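Local coordinates for protein putative oxidoreductase (Bacteroides fragilis NCTC 9343, PDB 3FHL) that probably acts as an NAD(P)-dependent oxidoreductase of the Gfo/Idh/MocA family, at residues D128-T133 with E241-L246. Residues are numbered along the deposited sequence; the frame is centred on the assembly and turned at random.
Sequences DADFLT and EPRFAL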
# COMPACT_ATOMS: atom_id res chain seq x y z
N ASP C 128 -19.15 -5.47 -9.52
CA ASP C 128 -18.21 -6.58 -9.27
C ASP C 128 -18.63 -7.25 -7.98
O ASP C 128 -19.10 -6.57 -7.07
CB ASP C 128 -16.78 -6.06 -9.15
CG ASP C 128 -16.06 -5.95 -10.49
OD1 ASP C 128 -16.66 -6.25 -11.54
OD2 ASP C 128 -14.86 -5.57 -10.50
N ALA C 129 -18.47 -8.58 -7.90
CA ALA C 129 -18.76 -9.34 -6.68
C ALA C 129 -18.07 -8.78 -5.44
O ALA C 129 -18.69 -8.63 -4.39
CB ALA C 129 -18.40 -10.84 -6.86
N ASP C 130 -16.78 -8.46 -5.57
CA ASP C 130 -15.99 -7.96 -4.44
C ASP C 130 -16.51 -6.65 -3.88
O ASP C 130 -16.71 -6.54 -2.68
CB ASP C 130 -14.48 -7.90 -4.76
CG ASP C 130 -14.16 -7.25 -6.11
OD1 ASP C 130 -14.85 -6.30 -6.53
OD2 ASP C 130 -13.20 -7.70 -6.75
N PHE C 131 -16.75 -5.67 -4.76
CA PHE C 131 -17.27 -4.35 -4.34
C PHE C 131 -18.69 -4.40 -3.77
O PHE C 131 -18.99 -3.75 -2.75
CB PHE C 131 -17.21 -3.38 -5.52
CG PHE C 131 -17.63 -1.98 -5.16
CD1 PHE C 131 -16.87 -1.22 -4.26
CD2 PHE C 131 -18.77 -1.41 -5.72
CE1 PHE C 131 -17.24 0.07 -3.93
CE2 PHE C 131 -19.15 -0.09 -5.39
CZ PHE C 131 -18.38 0.64 -4.50
N LEU C 132 -19.57 -5.17 -4.41
CA LEU C 132 -20.91 -5.42 -3.86
C LEU C 132 -20.84 -6.04 -2.47
O LEU C 132 -21.64 -5.73 -1.60
CB LEU C 132 -21.73 -6.31 -4.80
CG LEU C 132 -22.19 -5.66 -6.11
CD1 LEU C 132 -22.95 -6.68 -6.96
CD2 LEU C 132 -23.09 -4.44 -5.85
N THR C 133 -19.87 -6.93 -2.26
CA THR C 133 -19.69 -7.54 -0.96
C THR C 133 -19.18 -6.52 0.04
O THR C 133 -19.66 -6.46 1.16
CB THR C 133 -18.74 -8.75 -1.04
OG1 THR C 133 -19.25 -9.68 -2.01
CG2 THR C 133 -18.67 -9.43 0.30
N GLU C 241 -1.13 -8.19 -3.99
CA GLU C 241 -1.68 -7.56 -2.79
C GLU C 241 -3.21 -7.74 -2.80
O GLU C 241 -3.78 -8.05 -3.84
CB GLU C 241 -1.28 -6.07 -2.77
CG GLU C 241 0.15 -5.92 -2.31
CD GLU C 241 0.76 -4.55 -2.57
OE1 GLU C 241 0.06 -3.52 -2.54
OE2 GLU C 241 1.99 -4.52 -2.80
N PRO C 242 -3.88 -7.58 -1.63
CA PRO C 242 -5.33 -7.78 -1.62
C PRO C 242 -6.05 -6.83 -2.57
O PRO C 242 -5.61 -5.70 -2.77
CB PRO C 242 -5.72 -7.43 -0.19
CG PRO C 242 -4.46 -7.68 0.61
CD PRO C 242 -3.36 -7.27 -0.28
N ARG C 243 -7.14 -7.31 -3.16
CA ARG C 243 -8.05 -6.49 -3.94
C ARG C 243 -8.68 -5.44 -3.01
O ARG C 243 -8.75 -4.27 -3.35
CB ARG C 243 -9.13 -7.36 -4.61
CG ARG C 243 -10.25 -6.57 -5.31
CD ARG C 243 -9.83 -5.95 -6.64
NE ARG C 243 -10.83 -4.98 -7.10
CZ ARG C 243 -10.89 -3.71 -6.70
NH1 ARG C 243 -11.83 -2.91 -7.18
NH2 ARG C 243 -10.01 -3.25 -5.82
N PHE C 244 -9.11 -5.89 -1.84
CA PHE C 244 -9.60 -4.99 -0.80
C PHE C 244 -9.01 -5.36 0.53
O PHE C 244 -8.88 -6.54 0.87
CB PHE C 244 -11.13 -5.05 -0.68
CG PHE C 244 -11.87 -4.33 -1.79
CD1 PHE C 244 -12.54 -5.06 -2.77
CD2 PHE C 244 -11.91 -2.94 -1.85
CE1 PHE C 244 -13.24 -4.40 -3.81
CE2 PHE C 244 -12.59 -2.28 -2.88
CZ PHE C 244 -13.25 -3.01 -3.86
N ALA C 245 -8.66 -4.34 1.31
CA ALA C 245 -8.38 -4.55 2.72
C ALA C 245 -9.06 -3.41 3.44
O ALA C 245 -8.75 -2.25 3.20
CB ALA C 245 -6.87 -4.54 3.01
N LEU C 246 -10.02 -3.75 4.29
CA LEU C 246 -10.73 -2.75 5.06
C LEU C 246 -10.49 -3.02 6.53
O LEU C 246 -10.41 -4.17 6.92
CB LEU C 246 -12.24 -2.81 4.76
CG LEU C 246 -12.71 -2.09 3.49
CD1 LEU C 246 -12.35 -2.85 2.25
CD2 LEU C 246 -14.22 -1.93 3.55
O HOH W 1 -14.10 -4.27 -8.30
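Asp130, in the first turn of helix 129-139, reaches across to Arg243, just before strand 244-248, and to Phe244, its first residue. Asp130 CB lies in the plane of the Phe244 ring, at the edge, with Phe244 CE1 3.8 Å away. The two side chains cross at about a right angle, and the carboxylate stands steeply against the ring plane. One oxygen, Asp130 OD1, also sits at the ring edge, 3.7 Å from Phe244 CE1. It also lies within hydrogen-bonding distance of a water and takes a weak bond from the backbone N of Phe131. The other oxygen turns to Arg243. Asp130 OD2 lies 3.5 Å from Arg243 CG and makes a long salt bridge to Arg243 NE at 3.6 Å. The two charged groups are far from coplanar, with their planes 78° apart. With chi1 at 47°, CG of Asp130 sits between the backbone N and the carbonyl carbon, which turns the carboxylate toward Arg243 and Phe244.

Arg243 bends at chi2 (75°), which brings one face of its guanidinium over the rim of the Phe244 ring. Arg243 NH1 donates to the water oxygen at 2.9 Å. The water also lies within hydrogen-bonding distance of Asp128 OD2, so it links both acids to the arginine. Arg243 NH2 bonds to Ser151 OG on strand 146-154, and Phe153 adds a cation-pi contact. The buried guanidinium is thus held by several partners, and the nearby carboxylates probably favour its charge.

Next to Asp130, Phe131 CD1 packs 4.1 Å from Phe244 CZ, which lies at the edge of the Phe131 ring. Gln186 of helix 180-191 touches both phenylalanines. Two residues, Arg243 and Phe244, lie opposite the single Lys255 of strand 252-255, a classic beta bulge. The contact joins helix 129-139 to the large mixed sheet of the C-terminal alpha/beta domain, the partner of the Rossmann domain in Gfo/Idh/MocA proteins.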